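Local coordinates for Glyco_hydro_cc domain-containing protein (Pseudomonas viridiflava, PDB 6UAV), which probably hydrolyses internal beta-1,3-glucosidic bonds of beta-1,3-glucans as an endo-acting glycoside hydrolase of family GH128, subgroup II, at residues A[209-212]-A[213-217]; A[244-248]-A[249-253]; A[100-103]-A[104-107]. All coordinates share one frame; numbering follows the deposited sequence.

Contact 1 of 3, residues A[209-212]-A[213-217]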
ATOM      1  N   GLU A 209     -17.432  -4.143   4.258  1.00 17.59           N
ATOM      2  CA  GLU A 209     -17.236  -5.509   3.702  1.00 18.75           C
ATOM      3  C   GLU A 209     -15.732  -5.765   3.509  1.00 17.07           C
ATOM      4  O   GLU A 209     -15.231  -6.771   3.988  1.00 16.51           O
ATOM      5  CB  GLU A 209     -17.965  -5.671   2.366  1.00 21.01           C
ATOM      6  CG  GLU A 209     -19.346  -6.196   2.594  1.00 23.93           C
ATOM      7  CD  GLU A 209     -20.070  -6.826   1.420  1.00 25.36           C
ATOM      8  OE1 GLU A 209     -19.456  -6.987   0.326  1.00 28.99           O
ATOM      9  OE2 GLU A 209     -21.266  -7.109   1.622  1.00 29.24           O
ATOM     10  N   MET A 210     -15.050  -4.851   2.835  1.00 15.96           N
ATOM     11  CA  MET A 210     -13.621  -5.045   2.494  1.00 15.85           C
ATOM     12  C   MET A 210     -12.796  -5.043   3.778  1.00 15.36           C
ATOM     13  O   MET A 210     -11.931  -5.902   3.889  1.00 14.45           O
ATOM     14  CB  MET A 210     -13.151  -3.972   1.535  1.00 16.60           C
ATOM     15  CG  MET A 210     -13.934  -3.992   0.269  1.00 18.86           C
ATOM     16  SD  MET A 210     -13.522  -2.609  -0.929  1.00 21.03           S
ATOM     17  CE  MET A 210     -12.224  -3.542  -1.681  1.00 21.25           C
ATOM     18  N   VAL A 211     -13.037  -4.114   4.688  1.00 15.30           N
ATOM     19  CA  VAL A 211     -12.227  -4.049   5.935  1.00 15.14           C
ATOM     20  C   VAL A 211     -12.461  -5.326   6.738  1.00 16.08           C
ATOM     21  O   VAL A 211     -11.460  -5.917   7.289  1.00 16.48           O
ATOM     22  CB  VAL A 211     -12.549  -2.774   6.763  1.00 14.78           C
ATOM     23  CG1 VAL A 211     -11.987  -2.873   8.192  1.00 15.35           C
ATOM     24  CG2 VAL A 211     -11.996  -1.572   6.060  1.00 14.41           C
ATOM     25  N   THR A 212     -13.707  -5.784   6.845  1.00 17.10           N
ATOM     26  CA  THR A 212     -13.987  -7.011   7.642  1.00 18.16           C
ATOM     27  C   THR A 212     -13.209  -8.167   7.026  1.00 16.97           C
ATOM     28  O   THR A 212     -12.668  -9.015   7.777  1.00 15.87           O
ATOM     29  CB  THR A 212     -15.472  -7.338   7.709  1.00 20.55           C
ATOM     30  OG1 THR A 212     -16.097  -6.237   8.362  1.00 23.20           O
ATOM     31  CG2 THR A 212     -15.759  -8.618   8.456  1.00 22.33           C
ATOM     32  N   MET A 213     -13.261  -8.263   5.711  1.00 15.58           N
ATOM     33  CA  MET A 213     -12.604  -9.378   5.007  1.00 16.38           C
ATOM     34  C   MET A 213     -11.083  -9.288   5.250  1.00 15.23           C
ATOM     35  O   MET A 213     -10.481 -10.340   5.606  1.00 15.29           O
ATOM     36  CB  MET A 213     -12.978  -9.313   3.527  1.00 16.32           C
ATOM     37  CG  MET A 213     -12.349 -10.390   2.676  1.00 16.45           C
ATOM     38  SD  MET A 213     -10.723  -9.920   2.073  1.00 16.17           S
ATOM     39  CE  MET A 213     -11.142  -8.566   0.986  1.00 15.97           C
ATOM     40  N   LEU A 214     -10.490  -8.093   5.176  1.00 14.28           N
ATOM     41  CA  LEU A 214      -9.021  -7.928   5.288  1.00 13.89           C
ATOM     42  C   LEU A 214      -8.586  -8.175   6.735  1.00 14.29           C
ATOM     43  O   LEU A 214      -7.536  -8.767   6.907  1.00 15.65           O
ATOM     44  CB  LEU A 214      -8.594  -6.562   4.795  1.00 13.85           C
ATOM     45  CG  LEU A 214      -8.800  -6.317   3.305  1.00 13.29           C
ATOM     46  CD1 LEU A 214      -8.545  -4.841   2.992  1.00 14.16           C
ATOM     47  CD2 LEU A 214      -7.909  -7.209   2.404  1.00 13.26           C
ATOM     48  N   GLU A 215      -9.384  -7.746   7.708  1.00 14.59           N
ATOM     49  CA  GLU A 215      -9.123  -7.995   9.133  1.00 15.34           C
ATOM     50  C   GLU A 215      -9.131  -9.513   9.378  1.00 16.49           C
ATOM     51  O   GLU A 215      -8.327  -9.973  10.195  1.00 16.56           O
ATOM     52  CB  GLU A 215     -10.142  -7.255   9.991  1.00 15.95           C
ATOM     53  CG  GLU A 215      -9.852  -5.753  10.111  1.00 15.48           C
ATOM     54  CD  GLU A 215      -8.644  -5.376  10.947  1.00 15.43           C
ATOM     55  OE1 GLU A 215      -8.164  -6.262  11.743  1.00 16.06           O
ATOM     56  OE2 GLU A 215      -8.234  -4.192  10.860  1.00 15.51           O
ATOM     57  N   ARG A 216     -10.063 -10.242   8.751  1.00 17.24           N
ATOM     58  CA  ARG A 216     -10.261 -11.684   9.029  1.00 18.90           C
ATOM     59  C   ARG A 216      -9.243 -12.526   8.272  1.00 18.89           C
ATOM     60  O   ARG A 216      -9.036 -13.614   8.721  1.00 20.65           O
ATOM     61  CB  ARG A 216     -11.713 -12.132   8.803  1.00 20.97           C
ATOM     62  CG  ARG A 216     -12.632 -11.424   9.794  1.00 23.28           C
ATOM     63  CD  ARG A 216     -14.080 -11.866   9.740  1.00 26.28           C
ATOM     64  NE  ARG A 216     -14.837 -11.194  10.807  1.00 27.27           N
ATOM     65  CZ  ARG A 216     -16.160 -11.221  10.855  1.00 30.45           C
ATOM     66  NH1 ARG A 216     -16.814 -11.892   9.918  1.00 30.79           N
ATOM     67  NH2 ARG A 216     -16.805 -10.586  11.814  1.00 31.12           N
ATOM     68  N   ARG A 217      -8.590 -12.037   7.221  1.00 17.18           N
ATOM     69  CA  ARG A 217      -7.572 -12.845   6.507  1.00 17.20           C
ATOM     70  C   ARG A 217      -6.250 -12.852   7.276  1.00 17.04           C
ATOM     71  O   ARG A 217      -5.623 -11.762   7.432  1.00 15.86           O
ATOM     72  CB  ARG A 217      -7.323 -12.286   5.116  1.00 16.28           C
ATOM     73  CG  ARG A 217      -8.388 -12.627   4.114  1.00 17.02           C
ATOM     74  CD  ARG A 217      -7.961 -12.166   2.735  1.00 17.25           C
ATOM     75  NE  ARG A 217      -7.076 -13.090   2.072  1.00 17.11           N
ATOM     76  CZ  ARG A 217      -7.408 -13.960   1.116  1.00 17.95           C
ATOM     77  NH1 ARG A 217      -8.648 -14.002   0.616  1.00 18.42           N
ATOM     78  NH2 ARG A 217      -6.438 -14.645   0.556  1.00 17.91           N
TER
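Thr212 and Arg216, one turn apart on the helix 200-216, meet with a methyl group against a flat cation. Thr212 CG2 sits over the middle of one face of the guanidinium, and from Thr212 CG2 to Arg216 CZ is 3.6 Å. The two side chains lie alongside each other and point the same way. Thr212 holds CG2 anti to its backbone N, and the extended Arg216 chain runs back along the helix over the methyl. Thr212 OG1 stands beside the backbone N and bonds the carbonyl O of Ala208. This is the solvent side of the helix, and Arg216 is exposed.

On the inward side Met210, Val211, Leu214 and Glu215 are buried. Leu214 CG comes to 3.2 Å from Met210 O, the carbonyl that also accepts Leu214 N, and the leucine continues onto Val182, Phe185, Val220 and Tyr223 of the barrel strands. Val211 and Glu215 again lie side by side, Val211 CG1 standing 4.1 Å from Glu215 CG. Beyond CG the glutamate chain bends (chi2 -71°), and its buried carboxylate is satisfied through OE2 by the hydroxyls of Tyr223 and Ser3. Met213 reaches out at the flank, to Leu166 and Ser167 of the neighbouring helix 166-173.

The backbone ties both sides together. Glu215 N donates to Val211 O over 2.8 Å at 163°, whereas the bond Arg216 N to Thr212 O is more bent, at 142°. At Arg217 the chain leaves helical geometry, and that residue's guanidinium pairs with Asp219 and Asp171. An amphipathic helix of this kind, apolar toward the strands and polar outward, is typical of the outer layer of a TIM barrel, here in the beta-alpha-beta unit 180-185, 200-216, 220-225.

Contact 2 of 3, residues A[244-248]-A[249-253]; sequences GRLTE and LGQYY
The flat amide of Gln251 meets Leu246 through a single methyl: Leu246 CD1 lies over one face of the amide, 4.0 Å from Gln251 CD. The two side chains cross at about a right angle, because the glutamine bends at chi2 and carries its amide across the end of the leucine. The rings of Tyr252 and Tyr253 extend away from this contact. That of Tyr252 takes a cation-pi contact from Lys204, which also forms a salt bridge with the Glu248 carboxylate. Tyr253 runs into the barrel wall, where its ring meets Trp225 with planes at about 45° and its hydroxyl bonds the carbonyl O of Gly7.

Between these groups the chain turns into a helix. Thr247 OG1 stands between its own backbone N and carbonyl carbon (chi1 61°), which directs the oxygen at the first turn, where it accepts Gly250 N over 3.0 Å. The same hydroxyl is engaged with the carbonyl O of Ser238. The carbonyl of Thr247 then takes Gln251 N over 3.0 Å in an almost straight bond, 173° at the hydrogen, and Tyr252 N follows on Glu248 O.

Gly250 lies under the leucine, with Leu246 CD2 only 4.1 Å from Gly250 C; a glycine keeps this approach clear of any side chain. A threonine N-cap, with a leucine just before it folded back on the first turn, thus starts the helix 248-255 that follows the last strand of the TIM barrel.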
ATOM      1  N   GLY A 244      -7.606  18.650   9.777  1.00 16.40           N
ATOM      2  CA  GLY A 244      -7.873  18.047  11.094  1.00 16.64           C
ATOM      3  C   GLY A 244      -9.322  17.579  11.286  1.00 17.21           C
ATOM      4  O   GLY A 244      -9.671  17.259  12.447  1.00 17.02           O
ATOM      5  N   ARG A 245     -10.117  17.471  10.221  1.00 17.92           N
ATOM      6  CA  ARG A 245     -11.521  17.016  10.355  1.00 19.43           C
ATOM      7  C   ARG A 245     -11.802  15.764   9.519  1.00 17.91           C
ATOM      8  O   ARG A 245     -11.576  15.811   8.307  1.00 16.39           O
ATOM      9  CB  ARG A 245     -12.521  18.093   9.924  1.00 23.06           C
ATOM     10  CG  ARG A 245     -13.929  17.732  10.379  1.00 27.55           C
ATOM     11  CD  ARG A 245     -14.868  18.876  10.788  1.00 32.90           C
ATOM     12  NE  ARG A 245     -14.455  19.552  12.022  1.00 36.91           N
ATOM     13  CZ  ARG A 245     -14.472  20.879  12.218  1.00 40.42           C
ATOM     14  NH1 ARG A 245     -14.885  21.713  11.269  1.00 43.01           N
ATOM     15  NH2 ARG A 245     -14.039  21.375  13.365  1.00 42.21           N
ATOM     16  N   LEU A 246     -12.323  14.714  10.154  1.00 17.06           N
ATOM     17  CA  LEU A 246     -12.831  13.505   9.444  1.00 16.85           C
ATOM     18  C   LEU A 246     -14.105  13.833   8.658  1.00 17.24           C
ATOM     19  O   LEU A 246     -14.918  14.677   9.106  1.00 17.76           O
ATOM     20  CB  LEU A 246     -13.106  12.380  10.432  1.00 17.27           C
ATOM     21  CG  LEU A 246     -11.859  11.929  11.200  1.00 16.76           C
ATOM     22  CD1 LEU A 246     -12.230  11.098  12.400  1.00 17.06           C
ATOM     23  CD2 LEU A 246     -10.910  11.190  10.299  1.00 16.29           C
ATOM     24  N   THR A 247     -14.270  13.156   7.538  1.00 16.73           N
ATOM     25  CA  THR A 247     -15.581  12.990   6.896  1.00 17.10           C
ATOM     26  C   THR A 247     -16.371  11.918   7.646  1.00 17.29           C
ATOM     27  O   THR A 247     -15.850  11.236   8.548  1.00 17.37           O
ATOM     28  CB  THR A 247     -15.437  12.561   5.439  1.00 16.84           C
ATOM     29  OG1 THR A 247     -14.756  11.299   5.424  1.00 16.17           O
ATOM     30  CG2 THR A 247     -14.697  13.579   4.598  1.00 16.41           C
ATOM     31  N   GLU A 248     -17.636  11.794   7.314  1.00 18.75           N
ATOM     32  CA  GLU A 248     -18.419  10.649   7.810  1.00 18.84           C
ATOM     33  C   GLU A 248     -17.677   9.341   7.488  1.00 17.43           C
ATOM     34  O   GLU A 248     -17.577   8.480   8.364  1.00 17.71           O
ATOM     35  CB  GLU A 248     -19.816  10.704   7.223  1.00 20.68           C
ATOM     36  CG  GLU A 248     -20.647   9.553   7.667  1.00 22.68           C
ATOM     37  CD  GLU A 248     -22.092   9.711   7.232  1.00 24.19           C
ATOM     38  OE1 GLU A 248     -22.485  10.846   6.955  1.00 25.50           O
ATOM     39  OE2 GLU A 248     -22.731   8.673   7.035  1.00 27.30           O
ATOM     40  N   LEU A 249     -17.189   9.192   6.270  1.00 16.16           N
ATOM     41  CA  LEU A 249     -16.478   7.955   5.869  1.00 15.65           C
ATOM     42  C   LEU A 249     -15.279   7.751   6.799  1.00 14.96           C
ATOM     43  O   LEU A 249     -15.022   6.603   7.195  1.00 14.98           O
ATOM     44  CB  LEU A 249     -16.025   8.003   4.408  1.00 15.61           C
ATOM     45  CG  LEU A 249     -15.438   6.676   3.933  1.00 16.25           C
ATOM     46  CD1 LEU A 249     -16.541   5.664   3.678  1.00 16.50           C
ATOM     47  CD2 LEU A 249     -14.576   6.889   2.701  1.00 15.81           C
ATOM     48  N   GLY A 250     -14.536   8.831   7.073  1.00 15.82           N
ATOM     49  CA  GLY A 250     -13.323   8.727   7.899  1.00 15.43           C
ATOM     50  C   GLY A 250     -13.662   8.270   9.300  1.00 16.66           C
ATOM     51  O   GLY A 250     -13.013   7.387   9.819  1.00 15.35           O
ATOM     52  N   GLN A 251     -14.672   8.897   9.920  1.00 18.00           N
ATOM     53  CA  GLN A 251     -15.100   8.484  11.270  1.00 20.87           C
ATOM     54  C   GLN A 251     -15.443   6.985  11.172  1.00 19.42           C
ATOM     55  O   GLN A 251     -15.115   6.198  12.098  1.00 19.83           O
ATOM     56  CB  GLN A 251     -16.259   9.379  11.739  1.00 24.45           C
ATOM     57  CG  GLN A 251     -16.579   9.234  13.207  1.00 29.74           C
ATOM     58  CD  GLN A 251     -15.796  10.209  14.061  1.00 33.67           C
ATOM     59  OE1 GLN A 251     -14.915   9.826  14.839  1.00 37.54           O
ATOM     60  NE2 GLN A 251     -16.114  11.498  13.927  1.00 38.04           N
ATOM     61  N   TYR A 252     -16.166   6.590  10.134  1.00 18.14           N
ATOM     62  CA  TYR A 252     -16.677   5.206  10.010  1.00 17.58           C
ATOM     63  C   TYR A 252     -15.487   4.240   9.934  1.00 16.60           C
ATOM     64  O   TYR A 252     -15.388   3.278  10.741  1.00 16.98           O
ATOM     65  CB  TYR A 252     -17.621   5.100   8.817  1.00 18.00           C
ATOM     66  CG  TYR A 252     -18.289   3.761   8.668  1.00 19.13           C
ATOM     67  CD1 TYR A 252     -19.215   3.337   9.605  1.00 20.32           C
ATOM     68  CD2 TYR A 252     -18.110   2.975   7.553  1.00 19.37           C
ATOM     69  CE1 TYR A 252     -19.910   2.143   9.463  1.00 21.84           C
ATOM     70  CE2 TYR A 252     -18.804   1.788   7.388  1.00 20.18           C
ATOM     71  CZ  TYR A 252     -19.689   1.344   8.354  1.00 21.43           C
ATOM     72  OH  TYR A 252     -20.368   0.148   8.259  1.00 22.13           O
ATOM     73  N   TYR A 253     -14.549   4.536   9.053  1.00 15.54           N
ATOM     74  CA  TYR A 253     -13.297   3.738   8.901  1.00 14.87           C
ATOM     75  C   TYR A 253     -12.615   3.481  10.242  1.00 15.35           C
ATOM     76  O   TYR A 253     -12.223   2.308  10.558  1.00 15.65           O
ATOM     77  CB  TYR A 253     -12.339   4.428   7.950  1.00 14.45           C
ATOM     78  CG  TYR A 253     -11.097   3.660   7.568  1.00 13.68           C
ATOM     79  CD1 TYR A 253     -11.142   2.397   7.006  1.00 13.42           C
ATOM     80  CD2 TYR A 253      -9.834   4.232   7.689  1.00 13.18           C
ATOM     81  CE1 TYR A 253     -10.005   1.701   6.615  1.00 12.83           C
ATOM     82  CE2 TYR A 253      -8.688   3.571   7.271  1.00 12.55           C
ATOM     83  CZ  TYR A 253      -8.761   2.304   6.704  1.00 12.21           C
ATOM     84  OH  TYR A 253      -7.685   1.583   6.300  1.00 12.16           O
TER

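Contact 3 of 3, residues A[100-103]-A[104-107]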
ATOM      1  N   GLN A 100      16.289  -6.453 -12.487  1.00 13.97           N
ATOM      2  CA  GLN A 100      17.575  -5.705 -12.452  1.00 15.43           C
ATOM      3  C   GLN A 100      17.674  -4.861 -11.161  1.00 14.90           C
ATOM      4  O   GLN A 100      18.782  -4.774 -10.547  1.00 15.44           O
ATOM      5  CB  GLN A 100      17.722  -4.840 -13.713  1.00 17.13           C
ATOM      6  CG  GLN A 100      19.013  -4.021 -13.796  1.00 19.42           C
ATOM      7  CD  GLN A 100      19.285  -3.570 -15.221  1.00 21.83           C
ATOM      8  OE1 GLN A 100      18.453  -3.660 -16.104  1.00 27.63           O
ATOM      9  NE2 GLN A 100      20.449  -3.045 -15.496  1.00 26.06           N
ATOM     10  N   LEU A 101      16.605  -4.212 -10.736  1.00 14.61           N
ATOM     11  CA  LEU A 101      16.584  -3.394  -9.490  1.00 14.12           C
ATOM     12  C   LEU A 101      16.742  -4.295  -8.267  1.00 13.41           C
ATOM     13  O   LEU A 101      17.249  -3.849  -7.247  1.00 12.86           O
ATOM     14  CB  LEU A 101      15.289  -2.577  -9.441  1.00 14.65           C
ATOM     15  CG  LEU A 101      15.079  -1.715  -8.198  1.00 15.26           C
ATOM     16  CD1 LEU A 101      16.156  -0.661  -8.084  1.00 15.60           C
ATOM     17  CD2 LEU A 101      13.711  -1.078  -8.192  1.00 15.99           C
ATOM     18  N   TRP A 102      16.194  -5.492  -8.312  1.00 12.57           N
ATOM     19  CA  TRP A 102      15.863  -6.221  -7.064  1.00 11.95           C
ATOM     20  C   TRP A 102      17.069  -6.400  -6.167  1.00 12.76           C
ATOM     21  O   TRP A 102      16.942  -6.256  -4.940  1.00 12.80           O
ATOM     22  CB  TRP A 102      15.149  -7.557  -7.379  1.00 12.24           C
ATOM     23  CG  TRP A 102      14.226  -7.952  -6.266  1.00 11.64           C
ATOM     24  CD1 TRP A 102      14.404  -8.883  -5.266  1.00 11.89           C
ATOM     25  CD2 TRP A 102      12.981  -7.312  -5.986  1.00 11.88           C
ATOM     26  NE1 TRP A 102      13.322  -8.868  -4.432  1.00 11.89           N
ATOM     27  CE2 TRP A 102      12.449  -7.914  -4.824  1.00 12.13           C
ATOM     28  CE3 TRP A 102      12.259  -6.282  -6.590  1.00 12.95           C
ATOM     29  CZ2 TRP A 102      11.215  -7.550  -4.279  1.00 12.91           C
ATOM     30  CZ3 TRP A 102      11.013  -5.962  -6.071  1.00 12.84           C
ATOM     31  CH2 TRP A 102      10.508  -6.591  -4.944  1.00 13.07           C
ATOM     32  N   PRO A 103      18.268  -6.765  -6.679  1.00 12.87           N
ATOM     33  CA  PRO A 103      19.429  -6.977  -5.789  1.00 13.26           C
ATOM     34  C   PRO A 103      19.753  -5.731  -4.935  1.00 13.27           C
ATOM     35  O   PRO A 103      20.234  -5.890  -3.805  1.00 13.03           O
ATOM     36  CB  PRO A 103      20.569  -7.367  -6.741  1.00 14.38           C
ATOM     37  CG  PRO A 103      19.810  -8.016  -7.943  1.00 14.25           C
ATOM     38  CD  PRO A 103      18.594  -7.119  -8.081  1.00 13.62           C
ATOM     39  N   ARG A 104      19.578  -4.540  -5.487  1.00 13.56           N
ATOM     40  CA  ARG A 104      19.722  -3.249  -4.729  1.00 14.49           C
ATOM     41  C   ARG A 104      18.759  -3.211  -3.528  1.00 13.52           C
ATOM     42  O   ARG A 104      19.171  -2.770  -2.434  1.00 13.80           O
ATOM     43  CB  ARG A 104      19.530  -2.069  -5.690  1.00 15.60           C
ATOM     44  CG  ARG A 104      20.728  -1.868  -6.611  1.00 18.48           C
ATOM     45  CD  ARG A 104      20.410  -0.858  -7.694  1.00 20.22           C
ATOM     46  NE  ARG A 104      20.085   0.485  -7.251  1.00 21.26           N
ATOM     47  CZ  ARG A 104      19.592   1.409  -8.065  1.00 23.98           C
ATOM     48  NH1 ARG A 104      19.463   1.097  -9.351  1.00 25.83           N
ATOM     49  NH2 ARG A 104      19.323   2.638  -7.632  1.00 24.06           N
ATOM     50  N   LEU A 105      17.516  -3.667  -3.706  1.00 12.77           N
ATOM     51  CA  LEU A 105      16.507  -3.758  -2.624  1.00 12.42           C
ATOM     52  C   LEU A 105      16.911  -4.834  -1.641  1.00 12.79           C
ATOM     53  O   LEU A 105      16.767  -4.620  -0.423  1.00 13.63           O
ATOM     54  CB  LEU A 105      15.120  -3.990  -3.222  1.00 12.62           C
ATOM     55  CG  LEU A 105      14.722  -2.964  -4.283  1.00 12.92           C
ATOM     56  CD1 LEU A 105      13.378  -3.319  -4.785  1.00 12.99           C
ATOM     57  CD2 LEU A 105      14.721  -1.521  -3.745  1.00 13.54           C
ATOM     58  N   GLU A 106      17.353  -6.000  -2.128  1.00 12.59           N
ATOM     59  CA  GLU A 106      17.821  -7.066  -1.228  1.00 12.46           C
ATOM     60  C   GLU A 106      19.004  -6.554  -0.413  1.00 12.85           C
ATOM     61  O   GLU A 106      19.187  -6.994   0.775  1.00 12.40           O
ATOM     62  CB  GLU A 106      18.185  -8.299  -2.074  1.00 12.42           C
ATOM     63  CG  GLU A 106      16.991  -8.948  -2.687  1.00 12.46           C
ATOM     64  CD  GLU A 106      17.291 -10.080  -3.641  1.00 12.88           C
ATOM     65  OE1 GLU A 106      18.353 -10.026  -4.261  1.00 13.71           O
ATOM     66  OE2 GLU A 106      16.424 -11.012  -3.768  1.00 13.46           O
ATOM     67  N   GLN A 107      19.900  -5.807  -1.033  1.00 13.38           N
ATOM     68  CA  GLN A 107      21.060  -5.252  -0.320  1.00 14.61           C
ATOM     69  C   GLN A 107      20.532  -4.320   0.789  1.00 13.62           C
ATOM     70  O   GLN A 107      21.007  -4.381   1.958  1.00 14.60           O
ATOM     71  CB  GLN A 107      22.009  -4.526  -1.270  1.00 15.87           C
ATOM     72  CG  GLN A 107      23.170  -3.939  -0.464  1.00 19.08           C
ATOM     73  CD  GLN A 107      24.229  -3.273  -1.318  1.00 21.68           C
ATOM     74  OE1 GLN A 107      23.966  -2.273  -2.006  1.00 26.00           O
ATOM     75  NE2 GLN A 107      25.437  -3.808  -1.231  1.00 22.34           N
TER
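Trp102 and Leu105 make the inner contact of this turn of the helix 95-112, which belongs to the beta-alpha-beta unit 78-81, 95-112, 115-121 of a TIM barrel. Leu105 CD1 lies over one face of the indole in a CH-pi contact, 4.0 Å from the centroid of the six-membered ring and displaced toward its rim; the nearest ring atom to Leu105 CD1 is Trp102 CE3, at 3.6 Å. A second touch on the same methyl comes from Leu101 CD2.

At the edge of the indole stands a carboxylate. Glu106 OE2 lies in the ring plane, 3.3 Å from Trp102 CD1, with ring and carboxylate planes 74° apart. The glutamate reaches this edge because CG stands beside its backbone N (chi1 -69°) and the chain beyond runs extended.

Around this first shell the polar ends are fixed by the loop at 152-153 and a neighbouring helix. Trp102 NE1 donates to the carbonyl O of Gln153, whose own N bonds Glu106 OE2, so one residue orients both indole and carboxylate; the hydroxyl of Tyr143 engages Glu106 OE1. Phe139 meets the indole edge-to-face, while Val81 and Leu116 of the strands pack on the tryptophan and on Leu105.

The outer side is more polar. Arg104 bends at chi3 (62°) and crosses Leu101 at about a right angle, so that Leu101 CD1 lies over one guanidinium face, toward its rim; Arg104 NH2 forms a salt bridge with Asp63.

The backbone beneath is kinked, since Pro103 has no N-H to give the preceding turn. Arg104 N makes a weak bond to Leu101 O; regular helical bonds resume with Glu106 N, which donates to Trp102 O over 2.9 Å, and Gln107 N reaches Pro103 O at 2.8 Å.

Contact 3 comes first along the chain, then contact 1, then contact 2, all in the outer layer of one eight-stranded parallel barrel; contacts 1 and 3 are turns within helices and contact 2 is the entry into one. Contacts 1 and 2 are neighbours, their centres about 19 Å apart: the helix 248-255 packs on the helix 200-216, with Val211 CG2 3.9 Å from Tyr253 CE1. Contact 3, on the helix 95-112, lies across the chain's centre, its centre about 32 Å from that of contact 1 and about 39 Å from that of contact 2. Together they sample how helices clothe opposite flanks of the barrel that forms the catalytic core of this probable glucanase.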